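Local coordinates for protein salicylate carboxymethyltransferase (Clarkia breweri, PDB 1M6E) that catalyses transfer of a methyl group from S-adenosyl-L-methionine to the carboxylate of salicylic acid, giving the volatile ester methyl salicylate, at residues Y147-L152 against M205-L210; F272-I277 against V352-K357. All blocks are in the same frame, centred on the assembly; numbering follows the deposited sequence.

Contact 1: residues Y147-L152 against M205-L210. With SAH (S-adenosyl-L-homocysteine), chain C; SAL (2-hydroxybenzoic acid), chain D.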
ATOM      1  N   TYR A 147     -19.249   4.429   5.705  1.00 42.53           N
ATOM      2  CA  TYR A 147     -19.264   5.674   4.946  1.00 38.25           C
ATOM      3  C   TYR A 147     -18.461   5.793   3.651  1.00 45.90           C
ATOM      4  O   TYR A 147     -17.812   6.830   3.385  1.00 47.60           O
ATOM      5  CB  TYR A 147     -18.880   6.813   5.878  1.00 44.11           C
ATOM      6  CG  TYR A 147     -19.999   7.305   6.748  1.00 43.34           C
ATOM      7  CD1 TYR A 147     -20.144   8.659   6.987  1.00 48.59           C
ATOM      8  CD2 TYR A 147     -20.932   6.429   7.313  1.00 50.53           C
ATOM      9  CE1 TYR A 147     -21.193   9.150   7.760  1.00 58.37           C
ATOM     10  CE2 TYR A 147     -21.987   6.905   8.095  1.00 43.75           C
ATOM     11  CZ  TYR A 147     -22.108   8.277   8.311  1.00 53.28           C
ATOM     12  OH  TYR A 147     -23.120   8.821   9.065  1.00 52.91           O
ATOM     13  N   SER A 148     -18.499   4.753   2.830  1.00 36.68           N
ATOM     14  CA  SER A 148     -17.783   4.827   1.579  1.00 29.41           C
ATOM     15  C   SER A 148     -18.676   4.433   0.421  1.00 32.95           C
ATOM     16  O   SER A 148     -18.522   4.926  -0.696  1.00 38.67           O
ATOM     17  CB  SER A 148     -16.580   3.928   1.606  1.00  7.07           C
ATOM     18  OG  SER A 148     -16.974   2.619   1.296  1.00 45.29           O
ATOM     19  N   LEU A 149     -19.635   3.562   0.677  1.00 38.52           N
ATOM     20  CA  LEU A 149     -20.497   3.133  -0.401  1.00 39.81           C
ATOM     21  C   LEU A 149     -21.508   4.129  -1.018  1.00 38.17           C
ATOM     22  O   LEU A 149     -22.204   3.791  -1.978  1.00 34.94           O
ATOM     23  CB  LEU A 149     -21.173   1.841   0.019  1.00 36.05           C
ATOM     24  CG  LEU A 149     -20.511   0.844  -0.915  1.00 42.05           C
ATOM     25  CD1 LEU A 149     -20.721  -0.557  -0.411  1.00 38.67           C
ATOM     26  CD2 LEU A 149     -21.099   1.070  -2.337  1.00 48.95           C
ATOM     27  N   MET A 150     -21.593   5.346  -0.485  1.00 34.36           N
ATOM     28  CA  MET A 150     -22.500   6.325  -1.059  1.00 34.58           C
ATOM     29  C   MET A 150     -21.754   7.055  -2.163  1.00 43.69           C
ATOM     30  O   MET A 150     -22.354   7.737  -2.985  1.00 49.88           O
ATOM     31  CB  MET A 150     -22.967   7.352  -0.036  1.00 32.34           C
ATOM     32  CG  MET A 150     -21.908   8.281   0.390  1.00 31.93           C
ATOM     33  SD  MET A 150     -21.076   7.610   1.808  1.00 60.15           S
ATOM     34  CE  MET A 150     -21.341   8.950   2.915  1.00 39.31           C
ATOM     35  N   TRP A 151     -20.434   6.929  -2.175  1.00 47.05           N
ATOM     36  CA  TRP A 151     -19.657   7.578  -3.210  1.00 36.55           C
ATOM     37  C   TRP A 151     -19.930   6.877  -4.506  1.00 44.92           C
ATOM     38  O   TRP A 151     -20.008   5.633  -4.577  1.00 33.29           O
ATOM     39  CB  TRP A 151     -18.190   7.523  -2.888  1.00 27.50           C
ATOM     40  CG  TRP A 151     -17.841   8.502  -1.868  1.00 31.49           C
ATOM     41  CD1 TRP A 151     -17.390   8.248  -0.623  1.00 26.05           C
ATOM     42  CD2 TRP A 151     -17.852   9.922  -2.022  1.00 30.02           C
ATOM     43  NE1 TRP A 151     -17.104   9.415   0.015  1.00 33.79           N
ATOM     44  CE2 TRP A 151     -17.374  10.466  -0.818  1.00 28.45           C
ATOM     45  CE3 TRP A 151     -18.217  10.788  -3.065  1.00 16.27           C
ATOM     46  CZ2 TRP A 151     -17.236  11.857  -0.611  1.00 34.06           C
ATOM     47  CZ3 TRP A 151     -18.083  12.175  -2.861  1.00 34.23           C
ATOM     48  CH2 TRP A 151     -17.591  12.692  -1.637  1.00 34.40           C
ATOM     49  N   LEU A 152     -20.088   7.679  -5.546  1.00 44.16           N
ATOM     50  CA  LEU A 152     -20.390   7.113  -6.834  1.00 48.19           C
ATOM     51  C   LEU A 152     -19.195   6.784  -7.742  1.00 51.84           C
ATOM     52  O   LEU A 152     -18.054   7.203  -7.530  1.00 41.44           O
ATOM     53  CB  LEU A 152     -21.369   8.038  -7.549  1.00 42.19           C
ATOM     54  CG  LEU A 152     -22.806   8.015  -7.066  1.00 40.58           C
ATOM     55  CD1 LEU A 152     -23.566   9.121  -7.743  1.00 25.79           C
ATOM     56  CD2 LEU A 152     -23.413   6.658  -7.380  1.00 34.36           C
ATOM     57  N   MET A 205     -21.074  -9.578   4.909  1.00 40.51           N
ATOM     58  CA  MET A 205     -20.725  -8.224   4.503  1.00 39.52           C
ATOM     59  C   MET A 205     -21.535  -7.267   5.325  1.00 42.78           C
ATOM     60  O   MET A 205     -22.744  -7.324   5.257  1.00 54.71           O
ATOM     61  CB  MET A 205     -21.100  -7.933   3.058  1.00 47.06           C
ATOM     62  CG  MET A 205     -20.155  -8.420   1.993  1.00 55.72           C
ATOM     63  SD  MET A 205     -20.240  -7.372   0.498  1.00 62.09           S
ATOM     64  CE  MET A 205     -21.933  -7.463   0.051  1.00 59.65           C
ATOM     65  N   VAL A 206     -20.894  -6.381   6.082  1.00 45.58           N
ATOM     66  CA  VAL A 206     -21.627  -5.395   6.867  1.00 43.95           C
ATOM     67  C   VAL A 206     -21.321  -3.991   6.295  1.00 56.54           C
ATOM     68  O   VAL A 206     -20.298  -3.365   6.602  1.00 69.12           O
ATOM     69  CB  VAL A 206     -21.237  -5.476   8.355  1.00 45.25           C
ATOM     70  CG1 VAL A 206     -22.098  -4.511   9.164  1.00 31.21           C
ATOM     71  CG2 VAL A 206     -21.364  -6.925   8.857  1.00 30.65           C
ATOM     72  N   LEU A 207     -22.229  -3.513   5.453  1.00 54.52           N
ATOM     73  CA  LEU A 207     -22.104  -2.231   4.784  1.00 49.60           C
ATOM     74  C   LEU A 207     -22.900  -1.136   5.497  1.00 51.76           C
ATOM     75  O   LEU A 207     -24.052  -1.339   5.843  1.00 63.50           O
ATOM     76  CB  LEU A 207     -22.574  -2.406   3.340  1.00 38.80           C
ATOM     77  CG  LEU A 207     -21.892  -3.603   2.654  1.00 43.42           C
ATOM     78  CD1 LEU A 207     -22.274  -3.674   1.177  1.00 42.56           C
ATOM     79  CD2 LEU A 207     -20.388  -3.467   2.786  1.00 52.45           C
ATOM     80  N   THR A 208     -22.270   0.013   5.728  1.00 48.62           N
ATOM     81  CA  THR A 208     -22.896   1.161   6.405  1.00 53.49           C
ATOM     82  C   THR A 208     -22.823   2.366   5.450  1.00 54.95           C
ATOM     83  O   THR A 208     -21.804   3.044   5.376  1.00 57.69           O
ATOM     84  CB  THR A 208     -22.126   1.562   7.738  1.00 55.36           C
ATOM     85  OG1 THR A 208     -22.119   0.462   8.664  1.00 57.28           O
ATOM     86  CG2 THR A 208     -22.751   2.824   8.381  1.00 21.43           C
ATOM     87  N   ILE A 209     -23.899   2.638   4.730  1.00 48.04           N
ATOM     88  CA  ILE A 209     -23.913   3.746   3.784  1.00 40.84           C
ATOM     89  C   ILE A 209     -24.621   4.915   4.412  1.00 41.28           C
ATOM     90  O   ILE A 209     -25.654   4.735   5.058  1.00 47.55           O
ATOM     91  CB  ILE A 209     -24.715   3.381   2.494  1.00 46.49           C
ATOM     92  CG1 ILE A 209     -24.089   2.168   1.804  1.00 51.47           C
ATOM     93  CG2 ILE A 209     -24.788   4.580   1.554  1.00 38.69           C
ATOM     94  CD1 ILE A 209     -24.924   1.619   0.661  1.00 62.47           C
ATOM     95  N   LEU A 210     -24.089   6.110   4.229  1.00 35.06           N
ATOM     96  CA  LEU A 210     -24.774   7.280   4.750  1.00 38.78           C
ATOM     97  C   LEU A 210     -25.914   7.598   3.775  1.00 51.84           C
ATOM     98  O   LEU A 210     -25.669   7.962   2.612  1.00 49.74           O
ATOM     99  CB  LEU A 210     -23.835   8.460   4.809  1.00 36.52           C
ATOM    100  CG  LEU A 210     -24.562   9.795   4.822  1.00 37.68           C
ATOM    101  CD1 LEU A 210     -24.284  10.462   6.141  1.00 53.31           C
ATOM    102  CD2 LEU A 210     -24.106  10.669   3.670  1.00 44.40           C
TER
HETATM  103  N   SAH C2814     -14.225   3.836   6.284  1.00 56.48           N
HETATM  104  CA  SAH C2814     -13.761   5.064   7.082  1.00 64.42           C
HETATM  105  CB  SAH C2814     -13.714   6.366   6.259  1.00 56.91           C
HETATM  106  CG  SAH C2814     -14.070   6.260   4.836  1.00 57.98           C
HETATM  107  SD  SAH C2814     -14.073   7.777   3.819  1.00 45.74           S
HETATM  108  C   SAH C2814     -14.666   5.418   8.261  1.00 73.38           C
HETATM  109  O   SAH C2814     -15.704   4.730   8.495  1.00 83.12           O
HETATM  110  OXT SAH C2814     -14.256   6.449   8.942  1.00 65.20           O
HETATM  111  C5' SAH C2814     -14.454   6.964   2.304  1.00 56.58           C
HETATM  112  C4' SAH C2814     -13.246   6.392   1.437  1.00 42.83           C
HETATM  113  O4' SAH C2814     -13.976   5.783   0.324  1.00 32.53           O
HETATM  114  C3' SAH C2814     -12.403   7.514   0.721  1.00 43.28           C
HETATM  115  O3' SAH C2814     -10.941   7.497   1.210  1.00 33.08           O
HETATM  116  C2' SAH C2814     -12.420   7.164  -0.699  1.00 31.51           C
HETATM  117  O2' SAH C2814     -11.291   7.301  -1.494  1.00 48.33           O
HETATM  118  C1' SAH C2814     -13.152   5.736  -0.665  1.00 28.19           C
HETATM  119  N9  SAH C2814     -13.792   5.454  -1.930  1.00 29.13           N
HETATM  120  C8  SAH C2814     -14.669   6.199  -2.688  1.00 31.37           C
HETATM  121  N7  SAH C2814     -15.020   5.630  -3.804  1.00 37.09           N
HETATM  122  C5  SAH C2814     -14.331   4.441  -3.769  1.00 35.25           C
HETATM  123  C6  SAH C2814     -14.252   3.356  -4.672  1.00 39.85           C
HETATM  124  N6  SAH C2814     -14.933   3.379  -5.818  1.00 52.26           N
HETATM  125  N1  SAH C2814     -13.463   2.252  -4.376  1.00 30.71           N
HETATM  126  C2  SAH C2814     -12.767   2.251  -3.194  1.00 35.78           C
HETATM  127  N3  SAH C2814     -12.769   3.246  -2.263  1.00 35.76           N
HETATM  128  C4  SAH C2814     -13.575   4.316  -2.617  1.00 31.84           C
HETATM  129  C1' SAL D2000     -17.810  11.151   3.707  1.00 79.26           C
HETATM  130  O1' SAL D2000     -17.179  10.698   4.676  1.00 82.87           O
HETATM  131  O2' SAL D2000     -17.444  10.723   2.485  1.00 92.70           O
HETATM  132  C1  SAL D2000     -18.927  12.146   3.959  1.00 76.33           C
HETATM  133  C2  SAL D2000     -19.738  12.762   2.900  1.00 71.43           C
HETATM  134  C3  SAL D2000     -20.752  13.676   3.268  1.00 71.26           C
HETATM  135  C4  SAL D2000     -21.035  14.040   4.608  1.00 76.99           C
HETATM  136  C5  SAL D2000     -20.291  13.483   5.663  1.00 73.06           C
HETATM  137  C6  SAL D2000     -19.186  12.491   5.323  1.00 71.82           C
HETATM  138  O2  SAL D2000     -19.599  12.525   1.560  1.00 75.95           O
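Tyr-147 lies with one ring face against Leu-210, where the loop leaving strand 143-146 of the Rossmann-like methyltransferase sheet turns beside its parallel neighbour, strand 204-211. CB of Leu-210 sits over the ring centre in a CH-pi contact, 4.0 Å from the centroid of the Tyr-147 ring and 12° off the normal. Leu-210 CG stands anti to the backbone N (chi1 158°), and its CD1 reaches the phenol end, 3.7 Å from Tyr-147 CE1. The hydroxyl of that ring is hydrogen-bonded to Asn-349 on strand 346-355. A type I turn from Ser-148 to Trp-151 then brings two more apolar side chains onto the strand. Leu-149 meets it twice: its CB packs on Ile-209 CG1, and its CD1 lies 3.8 Å from Leu-207 CD1. Met-150 CB rests 3.7 Å from Ile-209 CG2, and the bend at chi2 carries SD to 4.1 Å from Leu-210 N; the place of the methyl is doubtful. Two other residues of the turn meet the ligands. Ser-148 CB approaches the ribose of S-adenosyl-L-homocysteine, and Trp-151 CB its adenine. The indole of Trp-151 presents its edge to salicylate, NE1 giving a weak hydrogen bond to carboxylate O2' at 2.8 Å, bent to 128°.

Contact 2: residues F272-I277 against V352-K357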
ATOM      1  N   PHE A 272     -27.040 -11.822  -2.335  1.00 65.66           N
ATOM      2  CA  PHE A 272     -26.942 -11.768  -0.884  1.00 71.61           C
ATOM      3  C   PHE A 272     -28.271 -11.895  -0.178  1.00 77.70           C
ATOM      4  O   PHE A 272     -29.318 -11.542  -0.729  1.00 82.23           O
ATOM      5  CB  PHE A 272     -26.167 -10.499  -0.451  1.00 71.47           C
ATOM      6  CG  PHE A 272     -24.712 -10.548  -0.855  1.00 67.62           C
ATOM      7  CD1 PHE A 272     -24.308 -10.117  -2.117  1.00 70.34           C
ATOM      8  CD2 PHE A 272     -23.794 -11.242  -0.076  1.00 67.16           C
ATOM      9  CE1 PHE A 272     -23.023 -10.399  -2.603  1.00 46.36           C
ATOM     10  CE2 PHE A 272     -22.513 -11.526  -0.551  1.00 54.39           C
ATOM     11  CZ  PHE A 272     -22.138 -11.104  -1.821  1.00 55.46           C
ATOM     12  N   LEU A 273     -28.205 -12.408   1.051  1.00 79.93           N
ATOM     13  CA  LEU A 273     -29.373 -12.675   1.876  1.00 79.02           C
ATOM     14  C   LEU A 273     -30.113 -11.522   2.549  1.00 78.16           C
ATOM     15  O   LEU A 273     -31.280 -11.292   2.254  1.00 86.85           O
ATOM     16  CB  LEU A 273     -28.999 -13.718   2.913  1.00 78.57           C
ATOM     17  CG  LEU A 273     -29.922 -14.935   2.846  1.00 82.28           C
ATOM     18  CD1 LEU A 273     -29.066 -16.215   2.858  1.00 80.58           C
ATOM     19  CD2 LEU A 273     -30.958 -14.873   4.003  1.00 62.31           C
ATOM     20  N   ILE A 274     -29.440 -10.829   3.457  1.00 72.76           N
ATOM     21  CA  ILE A 274     -29.980  -9.677   4.205  1.00 72.39           C
ATOM     22  C   ILE A 274     -30.201 -10.052   5.679  1.00 72.68           C
ATOM     23  O   ILE A 274     -30.304 -11.224   6.010  1.00 72.30           O
ATOM     24  CB  ILE A 274     -31.280  -9.104   3.586  1.00 57.20           C
ATOM     25  CG1 ILE A 274     -31.401  -7.619   3.907  1.00 48.66           C
ATOM     26  CG2 ILE A 274     -32.470  -9.769   4.195  1.00 71.73           C
ATOM     27  CD1 ILE A 274     -32.095  -6.834   2.822  1.00 56.81           C
ATOM     28  N   ASP A 275     -30.280  -9.053   6.555  1.00 73.76           N
ATOM     29  CA  ASP A 275     -30.387  -9.295   7.997  1.00 69.55           C
ATOM     30  C   ASP A 275     -30.389  -7.895   8.710  1.00 75.41           C
ATOM     31  O   ASP A 275     -29.944  -6.884   8.135  1.00 60.41           O
ATOM     32  CB  ASP A 275     -29.154 -10.122   8.416  1.00 64.69           C
ATOM     33  CG  ASP A 275     -29.458 -11.207   9.425  1.00 72.25           C
ATOM     34  OD1 ASP A 275     -30.045 -10.888  10.480  1.00 81.26           O
ATOM     35  OD2 ASP A 275     -29.079 -12.380   9.175  1.00 67.60           O
ATOM     36  N   HIS A 276     -30.887  -7.858   9.948  1.00 81.57           N
ATOM     37  CA  HIS A 276     -31.006  -6.650  10.777  1.00 89.19           C
ATOM     38  C   HIS A 276     -30.984  -5.275  10.110  1.00 86.11           C
ATOM     39  O   HIS A 276     -31.013  -4.249  10.827  1.00 81.63           O
ATOM     40  CB  HIS A 276     -29.950  -6.649  11.884  1.00107.56           C
ATOM     41  CG  HIS A 276     -30.167  -5.582  12.913  1.00128.30           C
ATOM     42  ND1 HIS A 276     -31.372  -5.409  13.561  1.00139.06           N
ATOM     43  CD2 HIS A 276     -29.331  -4.643  13.418  1.00136.74           C
ATOM     44  CE1 HIS A 276     -31.270  -4.413  14.424  1.00143.66           C
ATOM     45  NE2 HIS A 276     -30.042  -3.932  14.358  1.00144.46           N
ATOM     46  N   ILE A 277     -30.958  -5.255   8.768  1.00 73.51           N
ATOM     47  CA  ILE A 277     -30.918  -4.029   7.969  1.00 63.08           C
ATOM     48  C   ILE A 277     -31.800  -2.931   8.490  1.00 58.89           C
ATOM     49  O   ILE A 277     -33.015  -3.039   8.465  1.00 60.97           O
ATOM     50  CB  ILE A 277     -31.290  -4.275   6.493  1.00 68.48           C
ATOM     51  CG1 ILE A 277     -31.897  -2.997   5.877  1.00 58.98           C
ATOM     52  CG2 ILE A 277     -32.195  -5.459   6.382  1.00 69.77           C
ATOM     53  CD1 ILE A 277     -32.084  -3.092   4.400  1.00 56.82           C
ATOM     54  N   VAL A 352     -26.614  -2.423   6.636  1.00 42.55           N
ATOM     55  CA  VAL A 352     -27.086  -3.691   6.157  1.00 42.88           C
ATOM     56  C   VAL A 352     -26.111  -4.802   6.488  1.00 55.14           C
ATOM     57  O   VAL A 352     -24.904  -4.624   6.331  1.00 65.66           O
ATOM     58  CB  VAL A 352     -27.237  -3.655   4.674  1.00 31.57           C
ATOM     59  CG1 VAL A 352     -27.479  -5.047   4.178  1.00 38.94           C
ATOM     60  CG2 VAL A 352     -28.366  -2.756   4.307  1.00 32.34           C
ATOM     61  N   SER A 353     -26.607  -5.936   6.973  1.00 48.88           N
ATOM     62  CA  SER A 353     -25.703  -7.052   7.227  1.00 50.33           C
ATOM     63  C   SER A 353     -26.177  -8.035   6.159  1.00 48.25           C
ATOM     64  O   SER A 353     -27.366  -8.058   5.861  1.00 38.33           O
ATOM     65  CB  SER A 353     -25.868  -7.601   8.642  1.00 57.08           C
ATOM     66  OG  SER A 353     -24.900  -8.609   8.875  1.00 65.45           O
ATOM     67  N   LEU A 354     -25.277  -8.822   5.569  1.00 44.44           N
ATOM     68  CA  LEU A 354     -25.677  -9.697   4.466  1.00 45.90           C
ATOM     69  C   LEU A 354     -24.934 -10.992   4.487  1.00 50.38           C
ATOM     70  O   LEU A 354     -23.958 -11.135   5.235  1.00 54.32           O
ATOM     71  CB  LEU A 354     -25.402  -9.024   3.106  1.00 49.07           C
ATOM     72  CG  LEU A 354     -25.932  -7.599   2.796  1.00 59.94           C
ATOM     73  CD1 LEU A 354     -25.221  -6.994   1.553  1.00 42.80           C
ATOM     74  CD2 LEU A 354     -27.450  -7.649   2.598  1.00 39.66           C
ATOM     75  N   ILE A 355     -25.408 -11.940   3.672  1.00 49.77           N
ATOM     76  CA  ILE A 355     -24.766 -13.257   3.554  1.00 51.55           C
ATOM     77  C   ILE A 355     -24.734 -13.700   2.105  1.00 45.07           C
ATOM     78  O   ILE A 355     -25.744 -13.665   1.425  1.00 51.56           O
ATOM     79  CB  ILE A 355     -25.497 -14.413   4.323  1.00 51.99           C
ATOM     80  CG1 ILE A 355     -26.257 -13.907   5.543  1.00 50.58           C
ATOM     81  CG2 ILE A 355     -24.470 -15.399   4.828  1.00 47.88           C
ATOM     82  CD1 ILE A 355     -26.766 -15.011   6.414  1.00 37.00           C
ATOM     83  N   ARG A 356     -23.566 -14.077   1.619  1.00 52.43           N
ATOM     84  CA  ARG A 356     -23.472 -14.569   0.260  1.00 60.83           C
ATOM     85  C   ARG A 356     -24.388 -15.763   0.453  1.00 63.94           C
ATOM     86  O   ARG A 356     -24.284 -16.423   1.491  1.00 56.52           O
ATOM     87  CB  ARG A 356     -22.033 -15.017  -0.047  1.00 57.74           C
ATOM     88  CG  ARG A 356     -21.865 -15.714  -1.375  1.00 52.75           C
ATOM     89  CD  ARG A 356     -22.528 -14.910  -2.468  1.00 55.94           C
ATOM     90  NE  ARG A 356     -22.519 -15.631  -3.727  1.00 66.39           N
ATOM     91  CZ  ARG A 356     -23.478 -15.539  -4.634  1.00 71.23           C
ATOM     92  NH1 ARG A 356     -24.531 -14.755  -4.424  1.00 63.68           N
ATOM     93  NH2 ARG A 356     -23.382 -16.243  -5.748  1.00 85.64           N
ATOM     94  N   LYS A 357     -25.309 -16.023  -0.478  1.00 64.55           N
ATOM     95  CA  LYS A 357     -26.197 -17.155  -0.278  1.00 65.41           C
ATOM     96  C   LYS A 357     -25.762 -18.257  -1.188  1.00 67.94           C
ATOM     97  O   LYS A 357     -24.602 -18.671  -1.132  1.00 55.73           O
ATOM     98  CB  LYS A 357     -27.691 -16.764  -0.478  1.00 64.50           C
ATOM     99  CG  LYS A 357     -28.181 -16.384  -1.885  1.00 74.73           C
ATOM    100  CD  LYS A 357     -29.659 -15.881  -1.867  1.00 74.58           C
ATOM    101  CE  LYS A 357     -30.199 -15.572  -3.277  1.00 74.28           C
ATOM    102  NZ  LYS A 357     -31.245 -14.491  -3.305  1.00 79.11           N
TER
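Phe-272 and Arg-356 cross at about a right angle, the ring lying obliquely against the start of the arginine. CE2 of Phe-272 is 3.6 Å from Arg-356 CB. Arg-356 CG is anti to the backbone N (chi1 172°), and the bend at chi2 brings CD to the ring at Phe-272 CZ, 3.9 Å away. The guanidinium and ring planes are 50° apart; the cation-pi attraction is long and weak at most, and NH1 is hydrogen-bonded to Ser-271 O. Phe-272 CB also packs on Leu-354 CB, and both side chains continue onto Met-205 of strand 204-211 and Ile-266 of helix 260-268. On the outer side, Leu-273 CB lies 3.8 Å from Ile-355 CG1, while its CD1 obliquely meets Lys-357 CB. One clear backbone hydrogen bond joins the segments here, from Leu-273 N to Ile-355 O at 2.8 Å. Further along, Leu-354 CD2 comes to 3.6 Å from Ile-274 CA. Ile-277 and Val-352 lie side by side and point the same way, CD1 of Ile-277 being 3.7 Å from Val-352 CG2. Loop residues and a single bridge, Phe-272 with Arg-356, thus lead into the antiparallel edge of a Rossmann-like methyltransferase sheet, where strand 275-283 lies outermost beside strand 346-355.

After strands 52-58, 91-98 and 121-127, the chain leaves strand 143-146 into the loop 147-152. It then runs through helix 181-198 and returns on strand 204-211, where contact 1 closes a loop of 52 intervening residues beside both ligands. Contact 2 opens only later, at 272-277, and closes at 352-357 after 74 residues that include helices 303-320 and 322-341. The two are therefore in series, neither nested nor crossing. In space their centres are about 14 Å apart and they adjoin through neighbouring strands 204-211 and 346-355: Leu-207 O lies 2.9 Å from Val-352 N, a probable hydrogen bond. Together they connect the ligand-binding turn to the outer strand 275-283 at one edge of the sheet.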